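Local coordinates for protein SmhB (Serratia marcescens, PDB 6ZZ5) that probably acts as the B component of Smh, a tripartite alpha-pore forming toxin, and is present here in its soluble form, at residues Asn78-Asp81 / Tyr82-Gln86; Ser110-Ala113 / Lys114-Gln117; Val119-Asn122 / Thr123-Thr126; Thr289-Leu292 / Glu293-Ala297. All coordinates share one frame; numbering follows the deposited sequence.

Interaction 1: residues Asn78-Asp81 / Tyr82-Gln86. With EDO (1,2-ethanediol), chain I.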
loop_
_atom_site.group_PDB
_atom_site.type_symbol
_atom_site.label_atom_id
_atom_site.label_comp_id
_atom_site.label_asym_id
_atom_site.label_seq_id
_atom_site.Cartn_x
_atom_site.Cartn_y
_atom_site.Cartn_z
ATOM N N ASN A 78 -10.981 13.888 -3.408
ATOM C CA ASN A 78 -10.521 15.251 -3.821
ATOM C C ASN A 78 -10.320 15.273 -5.333
ATOM O O ASN A 78 -10.670 16.261 -5.941
ATOM C CB ASN A 78 -9.223 15.656 -3.112
ATOM C CG ASN A 78 -9.413 15.872 -1.637
ATOM O OD1 ASN A 78 -10.547 16.013 -1.191
ATOM N ND2 ASN A 78 -8.326 15.942 -0.882
ATOM N N ILE A 79 -9.739 14.216 -5.913
ATOM C CA ILE A 79 -9.583 14.121 -7.375
ATOM C C ILE A 79 -10.986 14.190 -7.976
ATOM O O ILE A 79 -11.190 14.896 -8.941
ATOM C CB ILE A 79 -8.827 12.840 -7.765
ATOM C CG1 ILE A 79 -7.388 12.903 -7.203
ATOM C CG2 ILE A 79 -8.866 12.660 -9.266
ATOM C CD1 ILE A 79 -6.561 11.712 -7.512
ATOM N N GLN A 80 -11.919 13.391 -7.462
ATOM C CA GLN A 80 -13.280 13.355 -8.004
ATOM C C GLN A 80 -13.829 14.787 -7.965
ATOM O O GLN A 80 -14.389 15.232 -8.991
ATOM C CB GLN A 80 -14.163 12.409 -7.216
ATOM C CG GLN A 80 -15.537 12.216 -7.818
ATOM C CD GLN A 80 -16.297 11.147 -7.088
ATOM O OE1 GLN A 80 -17.106 11.484 -6.278
ATOM N NE2 GLN A 80 -15.993 9.877 -7.317
ATOM N N ASP A 81 -13.720 15.457 -6.831
ATOM C CA ASP A 81 -14.373 16.781 -6.654
ATOM C C ASP A 81 -13.658 17.789 -7.559
ATOM O O ASP A 81 -14.363 18.637 -8.141
ATOM C CB ASP A 81 -14.408 17.272 -5.218
ATOM C CG ASP A 81 -14.986 18.685 -5.140
ATOM O OD1 ASP A 81 -16.085 18.960 -5.751
ATOM O OD2 ASP A 81 -14.259 19.515 -4.622
ATOM N N TYR A 82 -12.344 17.686 -7.710
ATOM C CA TYR A 82 -11.585 18.586 -8.619
ATOM C C TYR A 82 -12.135 18.446 -10.051
ATOM O O TYR A 82 -12.488 19.434 -10.670
ATOM C CB TYR A 82 -10.057 18.402 -8.604
ATOM C CG TYR A 82 -9.519 19.240 -9.725
ATOM C CD1 TYR A 82 -9.374 20.609 -9.575
ATOM C CD2 TYR A 82 -9.386 18.707 -10.991
ATOM C CE1 TYR A 82 -9.020 21.415 -10.643
ATOM C CE2 TYR A 82 -9.061 19.503 -12.080
ATOM C CZ TYR A 82 -8.916 20.874 -11.912
ATOM O OH TYR A 82 -8.634 21.671 -12.987
ATOM N N PHE A 83 -12.244 17.225 -10.570
ATOM C CA PHE A 83 -12.611 16.978 -11.965
ATOM C C PHE A 83 -14.102 17.264 -12.157
ATOM O O PHE A 83 -14.464 17.704 -13.263
ATOM C CB PHE A 83 -12.101 15.612 -12.448
ATOM C CG PHE A 83 -10.642 15.672 -12.800
ATOM C CD1 PHE A 83 -10.191 16.458 -13.850
ATOM C CD2 PHE A 83 -9.681 15.049 -12.002
ATOM C CE1 PHE A 83 -8.833 16.544 -14.150
ATOM C CE2 PHE A 83 -8.330 15.162 -12.300
ATOM C CZ PHE A 83 -7.906 15.906 -13.366
ATOM N N GLU A 84 -14.943 17.045 -11.154
ATOM C CA GLU A 84 -16.358 17.473 -11.241
ATOM C C GLU A 84 -16.419 19.016 -11.365
ATOM O O GLU A 84 -17.209 19.543 -12.129
ATOM C CB GLU A 84 -17.194 16.957 -10.056
ATOM C CG GLU A 84 -17.431 15.465 -10.073
ATOM C CD GLU A 84 -18.329 14.957 -11.195
ATOM O OE1 GLU A 84 -18.832 15.795 -11.970
ATOM O OE2 GLU A 84 -18.551 13.706 -11.252
ATOM N N THR A 85 -15.609 19.726 -10.616
ATOM C CA THR A 85 -15.563 21.208 -10.675
ATOM C C THR A 85 -14.997 21.615 -12.054
ATOM O O THR A 85 -15.517 22.565 -12.640
ATOM C CB THR A 85 -14.703 21.748 -9.545
ATOM O OG1 THR A 85 -15.295 21.342 -8.304
ATOM C CG2 THR A 85 -14.628 23.251 -9.600
ATOM N N GLN A 86 -14.007 20.910 -12.566
ATOM C CA GLN A 86 -13.438 21.223 -13.893
ATOM C C GLN A 86 -14.533 20.991 -14.934
ATOM O O GLN A 86 -14.667 21.828 -15.835
ATOM C CB GLN A 86 -12.154 20.473 -14.164
ATOM C CG GLN A 86 -11.448 20.974 -15.421
ATOM C CD GLN A 86 -10.202 20.206 -15.776
ATOM O OE1 GLN A 86 -9.144 20.419 -15.178
ATOM N NE2 GLN A 86 -10.331 19.309 -16.740
HETATM C C1 EDO I . -7.047 22.022 -17.970
HETATM O O1 EDO I . -6.213 21.396 -18.931
HETATM C C2 EDO I . -6.629 21.697 -16.592
HETATM O O2 EDO I . -6.721 20.309 -16.330
#

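Interaction 2: residues Ser110-Ala113 / Lys114-Gln117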
loop_
_atom_site.group_PDB
_atom_site.type_symbol
_atom_site.label_atom_id
_atom_site.label_comp_id
_atom_site.label_asym_id
_atom_site.label_seq_id
_atom_site.Cartn_x
_atom_site.Cartn_y
_atom_site.Cartn_z
ATOM N N SER A 110 -7.801 27.117 -9.116
ATOM C CA SER A 110 -6.370 27.001 -8.717
ATOM C C SER A 110 -6.283 26.936 -7.178
ATOM O O SER A 110 -5.558 26.060 -6.690
ATOM C CB SER A 110 -5.523 28.114 -9.280
ATOM O OG SER A 110 -5.811 29.300 -8.600
ATOM N N ASP A 111 -7.066 27.753 -6.451
ATOM C CA ASP A 111 -7.078 27.772 -4.966
ATOM C C ASP A 111 -7.577 26.402 -4.475
ATOM O O ASP A 111 -6.962 25.831 -3.580
ATOM C CB ASP A 111 -7.922 28.906 -4.365
ATOM C CG ASP A 111 -7.383 30.305 -4.590
ATOM O OD1 ASP A 111 -6.182 30.444 -4.934
ATOM O OD2 ASP A 111 -8.187 31.243 -4.452
ATOM N N LYS A 112 -8.615 25.841 -5.077
ATOM C CA LYS A 112 -9.130 24.519 -4.635
ATOM C C LYS A 112 -8.066 23.433 -4.945
ATOM O O LYS A 112 -7.761 22.602 -4.059
ATOM C CB LYS A 112 -10.517 24.299 -5.239
ATOM C CG LYS A 112 -11.198 22.998 -4.818
ATOM C CD LYS A 112 -11.495 22.974 -3.300
ATOM C CE LYS A 112 -11.995 24.285 -2.732
ATOM N NZ LYS A 112 -13.185 24.104 -1.876
ATOM N N ALA A 113 -7.498 23.409 -6.133
ATOM C CA ALA A 113 -6.428 22.464 -6.503
ATOM C C ALA A 113 -5.270 22.605 -5.502
ATOM O O ALA A 113 -4.686 21.584 -5.127
ATOM C CB ALA A 113 -5.941 22.661 -7.920
ATOM N N LYS A 114 -4.866 23.820 -5.169
ATOM C CA LYS A 114 -3.755 24.056 -4.208
ATOM C C LYS A 114 -4.090 23.476 -2.828
ATOM O O LYS A 114 -3.171 22.990 -2.146
ATOM C CB LYS A 114 -3.464 25.539 -4.044
ATOM C CG LYS A 114 -2.636 26.130 -5.165
ATOM C CD LYS A 114 -2.291 27.586 -4.948
ATOM C CE LYS A 114 -3.163 28.501 -5.781
ATOM N NZ LYS A 114 -2.927 29.923 -5.445
ATOM N N GLU A 115 -5.343 23.557 -2.399
ATOM C CA GLU A 115 -5.767 22.992 -1.106
ATOM C C GLU A 115 -5.628 21.464 -1.216
ATOM O O GLU A 115 -5.149 20.833 -0.270
ATOM C CB GLU A 115 -7.161 23.524 -0.790
ATOM C CG GLU A 115 -7.852 22.896 0.372
ATOM C CD GLU A 115 -9.351 23.265 0.452
ATOM O OE1 GLU A 115 -9.725 24.458 0.214
ATOM O OE2 GLU A 115 -10.168 22.354 0.728
ATOM N N TYR A 116 -6.017 20.861 -2.331
ATOM C CA TYR A 116 -5.937 19.383 -2.499
ATOM C C TYR A 116 -4.463 18.965 -2.582
ATOM O O TYR A 116 -4.094 17.918 -2.057
ATOM C CB TYR A 116 -6.758 18.908 -3.694
ATOM C CG TYR A 116 -8.253 19.094 -3.553
ATOM C CD1 TYR A 116 -8.841 19.137 -2.305
ATOM C CD2 TYR A 116 -9.079 19.210 -4.660
ATOM C CE1 TYR A 116 -10.212 19.287 -2.137
ATOM C CE2 TYR A 116 -10.469 19.358 -4.510
ATOM C CZ TYR A 116 -11.033 19.349 -3.247
ATOM O OH TYR A 116 -12.375 19.538 -3.048
ATOM N N GLN A 117 -3.647 19.767 -3.230
ATOM C CA GLN A 117 -2.194 19.541 -3.307
ATOM C C GLN A 117 -1.611 19.529 -1.893
ATOM O O GLN A 117 -0.817 18.622 -1.610
ATOM C CB GLN A 117 -1.509 20.612 -4.152
ATOM C CG GLN A 117 -0.019 20.366 -4.239
ATOM C CD GLN A 117 0.647 21.347 -5.163
ATOM O OE1 GLN A 117 -0.001 22.004 -5.991
ATOM N NE2 GLN A 117 1.959 21.406 -5.052
#

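Interaction 3: residues Val119-Asn122 / Thr123-Thr126. With SO4 (sulfate ion), chain E.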
loop_
_atom_site.group_PDB
_atom_site.type_symbol
_atom_site.label_atom_id
_atom_site.label_comp_id
_atom_site.label_asym_id
_atom_site.label_seq_id
_atom_site.Cartn_x
_atom_site.Cartn_y
_atom_site.Cartn_z
ATOM N N VAL A 119 -3.150 18.870 0.898
ATOM C CA VAL A 119 -3.575 17.604 1.535
ATOM C C VAL A 119 -2.598 16.477 1.102
ATOM O O VAL A 119 -2.177 15.704 1.959
ATOM C CB VAL A 119 -5.032 17.239 1.225
ATOM C CG1 VAL A 119 -5.313 15.831 1.709
ATOM C CG2 VAL A 119 -5.968 18.289 1.827
ATOM N N SER A 120 -2.270 16.387 -0.186
ATOM C CA SER A 120 -1.419 15.309 -0.721
ATOM C C SER A 120 -0.026 15.438 -0.084
ATOM O O SER A 120 0.623 14.422 0.168
ATOM C CB SER A 120 -1.410 15.287 -2.221
ATOM O OG SER A 120 -0.503 16.277 -2.734
ATOM N N ALA A 121 0.435 16.659 0.113
ATOM C CA ALA A 121 1.741 16.985 0.705
ATOM C C ALA A 121 1.743 16.601 2.198
ATOM O O ALA A 121 2.746 16.033 2.654
ATOM C CB ALA A 121 2.056 18.439 0.520
ATOM N N ASN A 122 0.675 16.875 2.945
ATOM C CA ASN A 122 0.565 16.447 4.374
ATOM C C ASN A 122 0.580 14.915 4.444
ATOM O O ASN A 122 1.276 14.374 5.282
ATOM C CB ASN A 122 -0.602 17.125 5.091
ATOM C CG ASN A 122 -0.261 18.574 5.383
ATOM O OD1 ASN A 122 0.935 18.931 5.448
ATOM N ND2 ASN A 122 -1.270 19.426 5.532
ATOM N N THR A 123 -0.113 14.236 3.559
ATOM C CA THR A 123 -0.122 12.762 3.469
ATOM C C THR A 123 1.301 12.243 3.234
ATOM O O THR A 123 1.719 11.329 3.961
ATOM C CB THR A 123 -1.115 12.279 2.407
ATOM O OG1 THR A 123 -2.396 12.751 2.835
ATOM C CG2 THR A 123 -1.159 10.774 2.316
ATOM N N ARG A 124 1.994 12.793 2.248
ATOM C CA ARG A 124 3.390 12.411 1.926
ATOM C C ARG A 124 4.269 12.571 3.168
ATOM O O ARG A 124 5.123 11.678 3.437
ATOM C CB ARG A 124 3.945 13.249 0.778
ATOM C CG ARG A 124 5.427 12.983 0.531
ATOM C CD ARG A 124 6.037 13.772 -0.607
ATOM N NE ARG A 124 5.677 15.168 -0.519
ATOM C CZ ARG A 124 6.239 16.053 0.290
ATOM N NH1 ARG A 124 7.220 15.700 1.105
ATOM N NH2 ARG A 124 5.828 17.306 0.277
ATOM N N ARG A 125 4.148 13.689 3.874
ATOM C CA ARG A 125 4.993 13.948 5.055
ATOM C C ARG A 125 4.632 12.952 6.172
ATOM O O ARG A 125 5.536 12.476 6.882
ATOM C CB ARG A 125 4.849 15.370 5.572
ATOM C CG ARG A 125 5.381 16.496 4.695
ATOM C CD ARG A 125 4.898 17.855 5.280
ATOM N NE ARG A 125 5.133 18.806 4.225
ATOM C CZ ARG A 125 4.245 19.548 3.590
ATOM N NH1 ARG A 125 3.005 19.666 4.002
ATOM N NH2 ARG A 125 4.670 20.314 2.605
ATOM N N THR A 126 3.357 12.634 6.365
ATOM C CA THR A 126 2.913 11.728 7.429
ATOM C C THR A 126 3.469 10.320 7.139
ATOM O O THR A 126 4.034 9.673 8.089
ATOM C CB THR A 126 1.389 11.693 7.584
ATOM O OG1 THR A 126 1.017 13.043 7.842
ATOM C CG2 THR A 126 0.949 10.811 8.729
HETATM S S SO4 E . 8.437 19.125 2.561
HETATM O O1 SO4 E . 7.750 19.201 3.835
HETATM O O2 SO4 E . 7.699 19.861 1.569
HETATM O O3 SO4 E . 9.764 19.680 2.683
HETATM O O4 SO4 E . 8.542 17.745 2.185
HETATM O O HOH W 1 -3.159 14.715 4.569
#

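Interaction 4: residues Thr289-Leu292 / Glu293-Ala297. With EDO (1,2-ethanediol), chain J; EDO (1,2-ethanediol), chain I.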
loop_
_atom_site.group_PDB
_atom_site.type_symbol
_atom_site.label_atom_id
_atom_site.label_comp_id
_atom_site.label_asym_id
_atom_site.label_seq_id
_atom_site.Cartn_x
_atom_site.Cartn_y
_atom_site.Cartn_z
ATOM N N THR A 289 -1.862 22.266 -10.439
ATOM C CA THR A 289 -1.944 23.646 -9.873
ATOM C C THR A 289 -1.071 24.614 -10.684
ATOM O O THR A 289 -1.523 25.739 -10.960
ATOM C CB THR A 289 -1.613 23.664 -8.383
ATOM O OG1 THR A 289 -0.315 23.107 -8.279
ATOM C CG2 THR A 289 -2.567 22.829 -7.583
ATOM N N SER A 290 0.113 24.181 -11.075
ATOM C CA SER A 290 1.036 24.978 -11.921
ATOM C C SER A 290 0.348 25.343 -13.234
ATOM O O SER A 290 0.447 26.533 -13.656
ATOM C CB SER A 290 2.308 24.250 -12.194
ATOM O OG SER A 290 3.130 24.275 -11.056
ATOM N N GLU A 291 -0.315 24.368 -13.859
ATOM C CA GLU A 291 -1.032 24.656 -15.113
ATOM C C GLU A 291 -2.117 25.711 -14.835
ATOM O O GLU A 291 -2.230 26.703 -15.633
ATOM C CB GLU A 291 -1.603 23.412 -15.777
ATOM C CG GLU A 291 -2.199 23.760 -17.131
ATOM C CD GLU A 291 -2.801 22.676 -18.024
ATOM O OE1 GLU A 291 -2.434 21.474 -17.899
ATOM O OE2 GLU A 291 -3.639 23.051 -18.888
ATOM N N LEU A 292 -2.942 25.513 -13.824
ATOM C CA LEU A 292 -4.103 26.407 -13.606
ATOM C C LEU A 292 -3.604 27.811 -13.278
ATOM O O LEU A 292 -4.249 28.795 -13.722
ATOM C CB LEU A 292 -4.955 25.853 -12.460
ATOM C CG LEU A 292 -5.666 24.554 -12.795
ATOM C CD1 LEU A 292 -6.271 23.998 -11.515
ATOM C CD2 LEU A 292 -6.774 24.838 -13.818
ATOM N N GLU A 293 -2.539 27.925 -12.472
ATOM C CA GLU A 293 -1.935 29.233 -12.131
ATOM C C GLU A 293 -1.391 29.892 -13.402
ATOM O O GLU A 293 -1.590 31.091 -13.554
ATOM C CB GLU A 293 -0.835 29.101 -11.073
ATOM C CG GLU A 293 -1.419 28.841 -9.690
ATOM C CD GLU A 293 -0.468 28.327 -8.616
ATOM O OE1 GLU A 293 0.729 28.271 -8.887
ATOM O OE2 GLU A 293 -0.957 27.957 -7.506
ATOM N N THR A 294 -0.744 29.131 -14.281
ATOM C CA THR A 294 -0.210 29.669 -15.554
ATOM C C THR A 294 -1.345 30.201 -16.440
ATOM O O THR A 294 -1.179 31.318 -17.025
ATOM C CB THR A 294 0.696 28.656 -16.251
ATOM O OG1 THR A 294 1.671 28.331 -15.267
ATOM C CG2 THR A 294 1.427 29.253 -17.433
ATOM N N LEU A 295 -2.434 29.464 -16.564
ATOM C CA LEU A 295 -3.606 29.918 -17.341
ATOM C C LEU A 295 -4.091 31.259 -16.792
ATOM O O LEU A 295 -4.374 32.190 -17.597
ATOM C CB LEU A 295 -4.703 28.856 -17.307
ATOM C CG LEU A 295 -4.360 27.538 -18.020
ATOM C CD1 LEU A 295 -5.403 26.493 -17.701
ATOM C CD2 LEU A 295 -4.238 27.693 -19.535
ATOM N N ASN A 296 -4.239 31.353 -15.472
ATOM C CA ASN A 296 -4.759 32.554 -14.760
ATOM C C ASN A 296 -3.867 33.766 -15.061
ATOM O O ASN A 296 -4.372 34.777 -15.494
ATOM C CB ASN A 296 -4.859 32.283 -13.247
ATOM C CG ASN A 296 -5.697 33.348 -12.565
ATOM O OD1 ASN A 296 -6.231 34.229 -13.217
ATOM N ND2 ASN A 296 -5.950 33.189 -11.291
ATOM N N ALA A 297 -2.552 33.633 -14.883
ATOM C CA ALA A 297 -1.547 34.680 -15.178
ATOM C C ALA A 297 -1.588 35.047 -16.670
ATOM O O ALA A 297 -1.608 36.264 -17.010
ATOM C CB ALA A 297 -0.143 34.228 -14.719
HETATM C C1 EDO J . -3.350 19.632 -21.849
HETATM O O1 EDO J . -3.689 18.307 -21.469
HETATM C C2 EDO J . -2.809 20.373 -20.699
HETATM O O2 EDO J . -3.448 19.973 -19.496
HETATM C C1 EDO I . -7.047 22.022 -17.970
HETATM O O1 EDO I . -6.213 21.396 -18.931
HETATM C C2 EDO I . -6.629 21.697 -16.592
HETATM O O2 EDO I . -6.721 20.309 -16.330
#

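Interaction 1: residues Asn78-Asp81 / Tyr82-Gln86
Helix 44-92 is one of the long helices of the soluble toxin's bundle, and here Ile79 and Phe83 sit one turn apart, side by side and pointing the same way. Ile79 CG2 meets the edge of the phenyl ring, lying in its plane, 3.7 Å from Phe83 CD2. One face of that ring is taken by the neighbouring aromatic in sequence, with Tyr82 CD2 3.6 Å above the ring plane and over its centre. The branched aliphatic chain and the flat ring suit this flank because helices 4-30, 252-300 and 321-336 close over Ile79, and helix 4-30 also reaches Phe83. Within this helical bundle, in a region that belongs to the Bacillus haemolytic enterotoxin (HBL) family, a second pair spaced by four residues is polar. Tyr82 OH donates to Gln86 OE1 at 2.6 Å, in the amide carbonyl plane and on a lone pair. Tyr82, with CG anti to N (chi1 171°), runs its ring along the helix toward the next turn, where the extended Gln86 reaches outward to meet its hydroxyl. Gln86 OE1 also accepts from O2 of an ethanediol, probably from the crystallisation liquor, at 2.7 Å, so two hydroxyls grip the one buried oxygen. On the more exposed flank Thr85 doubles the helical bond: Asp81 O receives Thr85 N at 3.0 Å and Thr85 OG1 at 2.9 Å from opposite faces of its carbonyl plane. Glu84 CG, set beside its own N by chi1, rests 3.2 Å from Gln80 O, while Gln80 NE2 is hydrogen-bonded to Thr328 OG1 of helix 321-336.

Interaction 2: residues Ser110-Ala113 / Lys114-Gln117
Ser110 meets Lys114 one turn further along helix 99-151, where Lys114 N donates to Ser110 O at 2.8 Å and the methylenes of the lysine fold back beside that carbonyl, CE coming within 3.5 Å of Ser110 O. The small serine leaves room for this chain, and in the conformer described its hydroxyl bonds Gly107 O. Asp111, exposed and well suited to pair with a lysine three residues on, lies alongside Lys114. Asp111 OD1 and Lys114 NZ form a salt bridge 3.3 Å long, weak as a hydrogen bond; a bend at chi3 (-102°) in the lysine brings its ammonium round to the acid. Lys112 uses its chain rather than its charge. Lys112 CG lies 3.7 Å from Tyr116 CE2 and, after a bend at chi2, CD 3.7 Å from CZ, both over that end of one ring face. Lys112 O stands over the same face, 3.5 Å above the ring plane and toward its rim. Lys112 NZ remains 4.1 Å from Glu115 OE1, too far for a salt bridge. Ala113 contributes the backbone bond from Gln117 N, and its small methyl allows close packing against Thr289 and Leu292 of helix 252-300. Gln117 reaches that same helix at Thr289 and Asp286, Tyr116 faces helix 44-92 with its hydroxyl on Asp81, and the charged Asp111, Lys114 and Glu115 face solvent.

Interaction 3: residues Val119-Asn122 / Thr123-Thr126
Val119 to Thr126 follow regular alpha-helical geometry on helix 99-151, the N-H groups of Thr123, Arg124, Arg125 and Thr126 each donating to the carbonyl four residues back. Two of these carbonyls have a further polar partner. Asn122 O takes Thr126 OG1 at 2.9 Å as well as Thr126 N, the hydroxyl coming from above the carbonyl plane, 39° out of it; OG1 lies beside the threonine's own N and opposite its carbonyl carbon, facing back down the helix. A water donates to Val119 O at 3.0 Å and is hydrogen-bonded to Thr123 OG1 at 2.7 Å, bridging the turn. The charged flank carries Arg124 and Arg125, whose guanidinium edges converge on a sulfate, probably from the crystallisation liquor. Arg125 NE reaches sulfate O1 at 2.7 Å and Arg125 NH2 reaches O2 at 3.2 Å, both nearly straight, while Arg124 NH1 holds O4 at 2.7 Å. Arg124 gets there by bending at chi3; Arg125 stays extended to NE. Ala121 suits the place between them, since its methyl is small enough for both guanidinium groups to lie close and its O stands over one face of each. The far edge of Arg125 turns to Asn122: NH1 is 2.6 Å from Asn122 OD1, but the bond is weak, bent to 128°, with amide and guanidinium planes 62° apart. Glu118 adds a salt bridge to that NH1. On the sides that meet other helices, Ser120 and Ala121 pack on helix 252-300, and Thr123 and Thr126 on helix 44-92.

Interaction 4: residues Thr289-Leu292 / Glu293-Ala297
Ser290 O takes two donors from Thr294, its N at 2.9 Å and OG1 at 2.7 Å, which arrive from opposite faces of the carbonyl plane. Threonine serves well at this exposed position because its hydroxyl can satisfy itself on its own helix, OG1 pointing back toward the preceding turn (chi1 -55°). The next carbonyls are met in the ordinary helical way, Glu291 O by Leu295 N at 2.9 Å and Leu292 O by Asn296 N at 3.1 Å. Glu293 N donates to Thr289 O at 2.8 Å, and the glutamate's CG folds in beside the same oxygen, leaving its carboxylate a long, weak ion pair with Lys114. Of the first-turn hydroxyls, Ser290 OG, in the conformer described, bonds Asp286 O; Thr289 OG1 lies within bonding distance of Gln117 OE1 and the carbonyls of Trp285 and Asp286, which its single proton can serve only in turn or shared. Glu291 extends its carboxylate to two ethanediol molecules, probably from the crystallisation liquor: OE2 accepts from O1 of the one that also binds Gln86, at 3.1 Å, while the approach of OE1 to O2 of the other is doubtfully short. The leucines supply the apolar side, with Leu292 CD2 4.4 Å from Leu295 CD1, a loose touch. Leu292 packs with Thr289 on Ala113 of helix 99-151, and Leu295 on Phe308 and Leu312 of helix 306-319.

How the interactions relate
From the N terminus, interaction 1 comes first on helix 44-92, interactions 2 and 3 follow on successive stretches of helix 99-151, and interaction 4 lies on helix 252-300. Each is local to one helix and closes no loop; they run in series, neither nesting nor crossing. The ties between them are lateral. Interactions 1 and 2 join helix 44-92 to helix 99-151, with Asn78 packing on the Tyr116 ring; Asn78 also touches Val119 of interaction 3. Interactions 2 and 4 bring helix 99-151 against helix 252-300. Tyr82 meets Leu292, and one ethanediol bridges interactions 1 and 4, completing a three-helix cluster, whereas interactions 3 and 4 remain about 8 Å apart at their nearest atoms.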